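PDB 6HVG: alternansucrase from Leuconostoc mesenteroides, which is a glycoside hydrolase family 70 protein that joins a TIM-barrel-type domain to choline-binding-type repeats in one long chain. Local coordinates for residues S204-V209 with Q234-D239; L597-N602 with G1209-K1214. One frame throughout, in Å; residues are numbered along the deposited sequence.

Contact 1 of 2, residues S204-V209 with Q234-D239; sequences SNVDIV and QTYYFD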
ATOM      1  N   SER A 204       9.150  25.143 -25.818  1.00 70.28           N
ATOM      2  CA  SER A 204       9.136  25.274 -27.268  1.00 69.82           C
ATOM      3  C   SER A 204       7.939  26.036 -27.794  1.00 67.62           C
ATOM      4  O   SER A 204       6.818  25.862 -27.338  1.00 68.25           O
ATOM      5  CB  SER A 204       9.113  23.892 -27.927  1.00 68.51           C
ATOM      6  OG  SER A 204      10.304  23.195 -27.650  1.00 74.48           O
ATOM      7  N   ASN A 205       8.183  26.850 -28.805  1.00 66.09           N
ATOM      8  CA  ASN A 205       7.114  27.510 -29.510  1.00 64.85           C
ATOM      9  C   ASN A 205       7.582  27.968 -30.882  1.00 64.32           C
ATOM     10  O   ASN A 205       8.766  27.877 -31.225  1.00 65.74           O
ATOM     11  CB  ASN A 205       6.607  28.713 -28.688  1.00 65.43           C
ATOM     12  CG  ASN A 205       5.118  28.947 -28.839  1.00 64.34           C
ATOM     13  OD1 ASN A 205       4.437  28.276 -29.595  1.00 61.26           O
ATOM     14  ND2 ASN A 205       4.611  29.914 -28.108  1.00 68.18           N
ATOM     15  N   VAL A 206       6.623  28.470 -31.649  1.00 62.60           N
ATOM     16  CA  VAL A 206       6.861  29.046 -32.946  1.00 61.67           C
ATOM     17  C   VAL A 206       6.538  30.522 -32.846  1.00 64.03           C
ATOM     18  O   VAL A 206       5.467  30.892 -32.383  1.00 64.49           O
ATOM     19  CB  VAL A 206       5.936  28.401 -33.981  1.00 60.71           C
ATOM     20  CG1 VAL A 206       6.242  28.921 -35.365  1.00 62.12           C
ATOM     21  CG2 VAL A 206       6.074  26.891 -33.924  1.00 59.33           C
ATOM     22  N   ASP A 207       7.472  31.364 -33.266  1.00 65.88           N
ATOM     23  CA  ASP A 207       7.258  32.788 -33.320  1.00 67.94           C
ATOM     24  C   ASP A 207       7.230  33.196 -34.789  1.00 67.33           C
ATOM     25  O   ASP A 207       8.020  32.694 -35.597  1.00 68.80           O
ATOM     26  CB  ASP A 207       8.403  33.496 -32.582  1.00 72.34           C
ATOM     27  CG  ASP A 207       8.053  34.921 -32.141  1.00 77.68           C
ATOM     28  OD1 ASP A 207       6.966  35.432 -32.472  1.00 82.30           O
ATOM     29  OD2 ASP A 207       8.890  35.545 -31.453  1.00 83.31           O
ATOM     30  N   ILE A 208       6.321  34.095 -35.155  1.00 66.62           N
ATOM     31  CA  ILE A 208       6.410  34.749 -36.460  1.00 67.48           C
ATOM     32  C   ILE A 208       7.463  35.832 -36.260  1.00 68.62           C
ATOM     33  O   ILE A 208       7.272  36.754 -35.449  1.00 72.34           O
ATOM     34  CB  ILE A 208       5.072  35.359 -36.945  1.00 67.38           C
ATOM     35  CG1 ILE A 208       3.896  34.371 -36.819  1.00 65.93           C
ATOM     36  CG2 ILE A 208       5.180  35.811 -38.379  1.00 68.61           C
ATOM     37  CD1 ILE A 208       4.087  33.023 -37.465  1.00 64.73           C
ATOM     38  N   VAL A 209       8.608  35.660 -36.918  1.00 67.78           N
ATOM     39  CA  VAL A 209       9.732  36.594 -36.804  1.00 67.79           C
ATOM     40  C   VAL A 209       9.858  37.275 -38.125  1.00 68.34           C
ATOM     41  O   VAL A 209       9.953  36.619 -39.144  1.00 67.40           O
ATOM     42  CB  VAL A 209      11.066  35.890 -36.470  1.00 67.58           C
ATOM     43  CG1 VAL A 209      12.125  36.909 -36.094  1.00 68.09           C
ATOM     44  CG2 VAL A 209      10.878  34.865 -35.340  1.00 66.43           C
ATOM     45  N   GLN A 234      -1.120  23.897 -32.725  1.00 74.11           N
ATOM     46  CA  GLN A 234      -0.819  23.660 -34.134  1.00 76.12           C
ATOM     47  C   GLN A 234       0.629  23.167 -34.306  1.00 75.27           C
ATOM     48  O   GLN A 234       1.512  23.496 -33.504  1.00 75.71           O
ATOM     49  CB  GLN A 234      -1.022  24.940 -34.945  1.00 78.56           C
ATOM     50  CG  GLN A 234      -2.459  25.451 -35.027  1.00 78.98           C
ATOM     51  CD  GLN A 234      -2.539  26.881 -35.573  1.00 81.80           C
ATOM     52  OE1 GLN A 234      -3.255  27.166 -36.532  1.00 79.54           O
ATOM     53  NE2 GLN A 234      -1.791  27.784 -34.956  1.00 83.06           N
ATOM     54  N   THR A 235       0.858  22.396 -35.368  1.00 71.23           N
ATOM     55  CA  THR A 235       2.148  21.766 -35.616  1.00 67.79           C
ATOM     56  C   THR A 235       2.763  22.191 -36.953  1.00 68.21           C
ATOM     57  O   THR A 235       2.108  22.160 -38.005  1.00 64.99           O
ATOM     58  CB  THR A 235       2.003  20.231 -35.621  1.00 66.44           C
ATOM     59  OG1 THR A 235       1.510  19.795 -34.354  1.00 65.88           O
ATOM     60  CG2 THR A 235       3.323  19.554 -35.877  1.00 65.61           C
ATOM     61  N   TYR A 236       4.051  22.538 -36.889  1.00 68.66           N
ATOM     62  CA  TYR A 236       4.853  22.874 -38.069  1.00 69.14           C
ATOM     63  C   TYR A 236       5.980  21.870 -38.215  1.00 67.56           C
ATOM     64  O   TYR A 236       6.402  21.295 -37.217  1.00 64.51           O
ATOM     65  CB  TYR A 236       5.509  24.233 -37.914  1.00 70.03           C
ATOM     66  CG  TYR A 236       4.567  25.393 -37.828  1.00 69.90           C
ATOM     67  CD1 TYR A 236       3.887  25.676 -36.656  1.00 68.83           C
ATOM     68  CD2 TYR A 236       4.395  26.239 -38.903  1.00 70.60           C
ATOM     69  CE1 TYR A 236       3.041  26.758 -36.564  1.00 69.60           C
ATOM     70  CE2 TYR A 236       3.543  27.311 -38.826  1.00 71.50           C
ATOM     71  CZ  TYR A 236       2.879  27.574 -37.653  1.00 70.52           C
ATOM     72  OH  TYR A 236       2.046  28.659 -37.581  1.00 72.61           O
ATOM     73  N   TYR A 237       6.517  21.696 -39.422  1.00 65.72           N
ATOM     74  CA  TYR A 237       7.792  21.010 -39.538  1.00 65.00           C
ATOM     75  C   TYR A 237       8.769  21.918 -40.214  1.00 63.86           C
ATOM     76  O   TYR A 237       8.534  22.325 -41.350  1.00 64.24           O
ATOM     77  CB  TYR A 237       7.686  19.711 -40.317  1.00 67.13           C
ATOM     78  CG  TYR A 237       9.005  18.958 -40.301  1.00 70.08           C
ATOM     79  CD1 TYR A 237       9.397  18.222 -39.189  1.00 71.75           C
ATOM     80  CD2 TYR A 237       9.881  19.025 -41.372  1.00 70.21           C
ATOM     81  CE1 TYR A 237      10.605  17.542 -39.158  1.00 72.80           C
ATOM     82  CE2 TYR A 237      11.090  18.356 -41.353  1.00 70.46           C
ATOM     83  CZ  TYR A 237      11.449  17.619 -40.247  1.00 71.62           C
ATOM     84  OH  TYR A 237      12.646  16.960 -40.225  1.00 70.30           O
ATOM     85  N   PHE A 238       9.861  22.223 -39.520  1.00 62.69           N
ATOM     86  CA  PHE A 238      10.894  23.096 -40.059  1.00 64.62           C
ATOM     87  C   PHE A 238      12.028  22.273 -40.650  1.00 65.47           C
ATOM     88  O   PHE A 238      12.480  21.313 -40.043  1.00 64.64           O
ATOM     89  CB  PHE A 238      11.399  24.025 -38.971  1.00 65.40           C
ATOM     90  CG  PHE A 238      10.310  24.865 -38.369  1.00 66.35           C
ATOM     91  CD1 PHE A 238       9.708  24.493 -37.168  1.00 64.48           C
ATOM     92  CD2 PHE A 238       9.850  26.008 -39.026  1.00 65.86           C
ATOM     93  CE1 PHE A 238       8.694  25.263 -36.619  1.00 63.68           C
ATOM     94  CE2 PHE A 238       8.834  26.765 -38.486  1.00 65.52           C
ATOM     95  CZ  PHE A 238       8.253  26.398 -37.277  1.00 63.59           C
ATOM     96  N   ASP A 239      12.483  22.671 -41.835  1.00 68.32           N
ATOM     97  CA  ASP A 239      13.473  21.908 -42.611  1.00 69.67           C
ATOM     98  C   ASP A 239      14.924  22.245 -42.245  1.00 71.36           C
ATOM     99  O   ASP A 239      15.185  22.772 -41.160  1.00 69.15           O
ATOM    100  CB  ASP A 239      13.227  22.123 -44.121  1.00 70.89           C
ATOM    101  CG  ASP A 239      13.455  23.563 -44.570  1.00 71.68           C
ATOM    102  OD1 ASP A 239      12.702  24.033 -45.448  1.00 72.20           O
ATOM    103  OD2 ASP A 239      14.372  24.227 -44.056  1.00 72.96           O
TER
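Val206 meets Tyr236 and Phe238 through both of its methyl groups, and it carries most of this contact from the side of 204-209. The segment enters its strand at Asn205, whose side chain turns back on the backbone: OD1 takes a weak hydrogen bond from the Val206 backbone N at 3.0 Å, while ND2 bonds to Ser231 OG, tying the start of this strand to the loop ahead of strand 235-238. Val206 follows. With CG1 anti to the backbone N (chi1 -176°) and CG2 beside that nitrogen, its two methyls fork toward the aromatic pair. CG1 lies over one face of the Tyr236 ring, 4.2 Å from its centroid and 17° off the normal, which meets the geometry of a CH-pi contact although the methyl is shifted toward the rim. CG2 touches Tyr236 CD1 at 3.7 Å. The same CG1 reaches the edge of the second ring, 3.8 Å from Phe238 CZ, so one methyl serves a ring face and a ring edge at once. Val206 CG2 also comes to 4.0 Å from Phe238 CZ. No hydrogen bond crosses between the segments, and the closest CA pair, Val206 with Tyr236, is 8.3 Å apart, so across these two segments the contact is made by side chains. The two strands belong to separate two-stranded antiparallel hairpins, 205-209 with 212-216 and 226-229 with 235-238, as is consistent with the repeated hairpins of choline-binding-type modules. Around the contact, Val206 also packs on Ala213 of strand 212-216, Phe238 rests on Val228 of strand 226-229, and Asp207 bonds to His192 of strand 191-194.

Contact 2 of 2, residues L597-N602 with G1209-K1214; sequences LHYLMN and GEFLDK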
ATOM      1  N   LEU A 597       1.946 -12.478  25.909  1.00 45.31           N
ATOM      2  CA  LEU A 597       1.648 -11.277  26.697  1.00 42.63           C
ATOM      3  C   LEU A 597       2.158 -11.402  28.109  1.00 42.21           C
ATOM      4  O   LEU A 597       2.702 -10.456  28.649  1.00 46.56           O
ATOM      5  CB  LEU A 597       0.155 -11.011  26.729  1.00 41.45           C
ATOM      6  CG  LEU A 597      -0.308  -9.825  27.557  1.00 41.84           C
ATOM      7  CD1 LEU A 597       0.298  -8.520  27.050  1.00 40.99           C
ATOM      8  CD2 LEU A 597      -1.825  -9.777  27.537  1.00 43.21           C
ATOM      9  N   HIS A 598       1.980 -12.560  28.717  1.00 44.75           N
ATOM     10  CA  HIS A 598       2.513 -12.800  30.054  1.00 46.95           C
ATOM     11  C   HIS A 598       4.013 -12.686  30.004  1.00 48.10           C
ATOM     12  O   HIS A 598       4.617 -12.036  30.858  1.00 56.09           O
ATOM     13  CB  HIS A 598       2.115 -14.179  30.544  1.00 48.41           C
ATOM     14  CG  HIS A 598       2.635 -14.516  31.903  1.00 48.58           C
ATOM     15  ND1 HIS A 598       1.959 -14.190  33.061  1.00 49.05           N
ATOM     16  CD2 HIS A 598       3.734 -15.204  32.286  1.00 48.98           C
ATOM     17  CE1 HIS A 598       2.632 -14.644  34.100  1.00 49.67           C
ATOM     18  NE2 HIS A 598       3.712 -15.266  33.657  1.00 50.93           N
ATOM     19  N   TYR A 599       4.614 -13.302  28.990  1.00 45.84           N
ATOM     20  CA  TYR A 599       6.066 -13.308  28.830  1.00 46.65           C
ATOM     21  C   TYR A 599       6.639 -11.894  28.768  1.00 48.68           C
ATOM     22  O   TYR A 599       7.694 -11.631  29.347  1.00 48.01           O
ATOM     23  CB  TYR A 599       6.443 -14.098  27.589  1.00 43.90           C
ATOM     24  CG  TYR A 599       7.886 -14.038  27.161  1.00 42.27           C
ATOM     25  CD1 TYR A 599       8.819 -14.895  27.694  1.00 44.43           C
ATOM     26  CD2 TYR A 599       8.301 -13.162  26.176  1.00 43.43           C
ATOM     27  CE1 TYR A 599      10.133 -14.888  27.254  1.00 45.96           C
ATOM     28  CE2 TYR A 599       9.606 -13.148  25.725  1.00 42.75           C
ATOM     29  CZ  TYR A 599      10.514 -14.012  26.266  1.00 44.71           C
ATOM     30  OH  TYR A 599      11.829 -14.005  25.842  1.00 48.12           O
ATOM     31  N   LEU A 600       5.939 -10.984  28.101  1.00 49.91           N
ATOM     32  CA  LEU A 600       6.415  -9.602  27.996  1.00 51.22           C
ATOM     33  C   LEU A 600       6.245  -8.854  29.316  1.00 52.50           C
ATOM     34  O   LEU A 600       7.151  -8.136  29.737  1.00 52.43           O
ATOM     35  CB  LEU A 600       5.705  -8.857  26.859  1.00 50.73           C
ATOM     36  CG  LEU A 600       5.983  -9.396  25.451  1.00 53.86           C
ATOM     37  CD1 LEU A 600       4.949  -8.913  24.464  1.00 49.95           C
ATOM     38  CD2 LEU A 600       7.385  -9.045  24.956  1.00 55.34           C
ATOM     39  N   MET A 601       5.100  -9.034  29.974  1.00 53.94           N
ATOM     40  CA  MET A 601       4.823  -8.352  31.247  1.00 55.29           C
ATOM     41  C   MET A 601       5.615  -8.935  32.413  1.00 53.89           C
ATOM     42  O   MET A 601       5.685  -8.324  33.470  1.00 56.46           O
ATOM     43  CB  MET A 601       3.335  -8.401  31.585  1.00 55.71           C
ATOM     44  CG  MET A 601       2.408  -7.733  30.578  1.00 54.08           C
ATOM     45  SD  MET A 601       2.697  -5.969  30.388  1.00 54.32           S
ATOM     46  CE  MET A 601       3.710  -6.045  28.912  1.00 61.75           C
ATOM     47  N   ASN A 602       6.208 -10.108  32.216  1.00 54.43           N
ATOM     48  CA  ASN A 602       7.164 -10.666  33.173  1.00 54.43           C
ATOM     49  C   ASN A 602       8.529 -10.924  32.541  1.00 52.09           C
ATOM     50  O   ASN A 602       9.212 -11.873  32.930  1.00 52.41           O
ATOM     51  CB  ASN A 602       6.587 -11.963  33.751  1.00 54.20           C
ATOM     52  CG  ASN A 602       5.334 -11.722  34.556  1.00 53.97           C
ATOM     53  OD1 ASN A 602       5.394 -11.482  35.769  1.00 56.27           O
ATOM     54  ND2 ASN A 602       4.191 -11.753  33.885  1.00 52.78           N
ATOM     55  N   GLY A1209       3.653 -21.462  25.021  1.00 50.58           N
ATOM     56  CA  GLY A1209       2.706 -22.081  25.957  1.00 49.36           C
ATOM     57  C   GLY A1209       3.140 -22.427  27.384  1.00 51.51           C
ATOM     58  O   GLY A1209       2.344 -22.948  28.164  1.00 52.39           O
ATOM     59  N   GLU A1210       4.382 -22.125  27.751  1.00 54.00           N
ATOM     60  CA  GLU A1210       4.952 -22.568  29.034  1.00 55.17           C
ATOM     61  C   GLU A1210       4.310 -21.975  30.289  1.00 55.12           C
ATOM     62  O   GLU A1210       4.338 -22.591  31.337  1.00 63.54           O
ATOM     63  CB  GLU A1210       6.461 -22.268  29.061  1.00 56.93           C
ATOM     64  CG  GLU A1210       7.295 -23.134  28.115  1.00 58.65           C
ATOM     65  CD  GLU A1210       7.424 -24.573  28.569  1.00 57.32           C
ATOM     66  OE1 GLU A1210       7.868 -24.804  29.714  1.00 59.63           O
ATOM     67  OE2 GLU A1210       7.069 -25.465  27.777  1.00 56.22           O
ATOM     68  N   PHE A1211       3.742 -20.781  30.178  1.00 53.33           N
ATOM     69  CA  PHE A1211       3.211 -20.046  31.325  1.00 53.81           C
ATOM     70  C   PHE A1211       1.713 -20.247  31.546  1.00 54.96           C
ATOM     71  O   PHE A1211       1.168 -19.792  32.559  1.00 57.37           O
ATOM     72  CB  PHE A1211       3.555 -18.545  31.183  1.00 51.81           C
ATOM     73  CG  PHE A1211       4.993 -18.305  30.810  1.00 52.91           C
ATOM     74  CD1 PHE A1211       6.011 -18.590  31.710  1.00 54.37           C
ATOM     75  CD2 PHE A1211       5.337 -17.859  29.543  1.00 52.59           C
ATOM     76  CE1 PHE A1211       7.340 -18.411  31.358  1.00 55.71           C
ATOM     77  CE2 PHE A1211       6.663 -17.677  29.183  1.00 52.48           C
ATOM     78  CZ  PHE A1211       7.666 -17.949  30.092  1.00 55.63           C
ATOM     79  N   LEU A1212       1.053 -20.930  30.619  1.00 55.57           N
ATOM     80  CA  LEU A1212      -0.403 -21.067  30.640  1.00 58.08           C
ATOM     81  C   LEU A1212      -0.928 -21.940  31.769  1.00 61.77           C
ATOM     82  O   LEU A1212      -1.973 -21.650  32.353  1.00 62.29           O
ATOM     83  CB  LEU A1212      -0.897 -21.652  29.318  1.00 59.25           C
ATOM     84  CG  LEU A1212      -0.704 -20.786  28.069  1.00 60.31           C
ATOM     85  CD1 LEU A1212      -0.962 -21.596  26.811  1.00 62.02           C
ATOM     86  CD2 LEU A1212      -1.598 -19.559  28.087  1.00 58.65           C
ATOM     87  N   ASP A1213      -0.224 -23.025  32.060  1.00 66.42           N
ATOM     88  CA  ASP A1213      -0.670 -23.939  33.092  1.00 70.43           C
ATOM     89  C   ASP A1213      -0.610 -23.293  34.472  1.00 68.55           C
ATOM     90  O   ASP A1213      -1.544 -23.433  35.259  1.00 72.53           O
ATOM     91  CB  ASP A1213       0.156 -25.240  33.046  1.00 75.35           C
ATOM     92  CG  ASP A1213      -0.090 -26.052  31.773  1.00 71.18           C
ATOM     93  OD1 ASP A1213      -1.108 -25.817  31.091  1.00 65.10           O
ATOM     94  OD2 ASP A1213       0.725 -26.940  31.468  1.00 72.41           O
ATOM     95  N   LYS A1214       0.480 -22.599  34.773  1.00 66.92           N
ATOM     96  CA  LYS A1214       0.565 -21.817  36.013  1.00 69.29           C
ATOM     97  C   LYS A1214      -0.557 -20.775  36.092  1.00 66.28           C
ATOM     98  O   LYS A1214      -1.121 -20.548  37.157  1.00 68.70           O
ATOM     99  CB  LYS A1214       1.922 -21.107  36.108  1.00 75.70           C
ATOM    100  CG  LYS A1214       2.213 -20.448  37.452  1.00 81.73           C
ATOM    101  CD  LYS A1214       2.586 -21.492  38.503  1.00 89.62           C
ATOM    102  CE  LYS A1214       1.995 -21.203  39.882  1.00 89.36           C
ATOM    103  NZ  LYS A1214       1.831 -22.433  40.703  1.00 87.86           N
TER
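Phe1211 lays its CB and the root of its ring against the imidazole of His598, while the far part of the same ring reaches Tyr599. The closest approach is Phe1211 CB to His598 CD2, 3.5 Å, and Phe1211 CG follows at 3.7 Å from that same carbon. The ring centroids are 5.4 Å apart and the planes are inclined by 36°, an oblique pairing. At the other end of the phenyl, Phe1211 CE2 meets the edge of the Tyr599 ring near its plane, 3.8 Å from Tyr599 CD1, and also touches Tyr599 CB. The two helix residues thus receive different parts of one side chain. His598 has CG anti to the backbone N (chi1 179°) and Tyr599 adopts the same arrangement, but their successive places on the helix send the rings apart, and Phe1211 touches both.

The imidazole has further partners. Asn602 ND2 sits over the centre of one of its faces, 3.3 Å above the plane, and donates to His598 O at 3.1 Å, a nearly straight bond (165°) that adds to the backbone bond from Asn602 N to that oxygen. The polar end of the ring is engaged by Tyr637 of helix 629-642, whose OH is hydrogen-bonded to His598 ND1. The bond from Phe1211 N to Asn595 OD1 adds a polar tie between the two parts of the chain. Tyr599 also meets Tyr1116 edge-to-face and touches the ring of Tyr1207. Helix 587-601 thus meets both helix 629-642 and the turn leading into helix 1212-1218, with Leu597 and Leu600 packed on Trp1156 of strand 1151-1156 in the eight-stranded parallel sheet, consistent with a helix packed on the barrel of a TIM-barrel-type domain.

In the fold
Contacts 1 and 2 are independent: their centres lie about 79 Å apart, on opposite sides of the chain's centre, and they share no helix or strand. Contact 1 joins two short hairpins in the choline-binding-type part of the chain and, despite its distance of about 45 Å from that centre, two of its three touching residues are buried. Contact 2, about 35 Å out and only partly buried, brings together segments 607 residues apart within the family 70 region. Neither has a hydrogen bond directly across its segments. An aliphatic fork against two aromatic rings makes the first; in the second one phenyl ring is shared by an imidazole and a tyrosine, with polar ties close by.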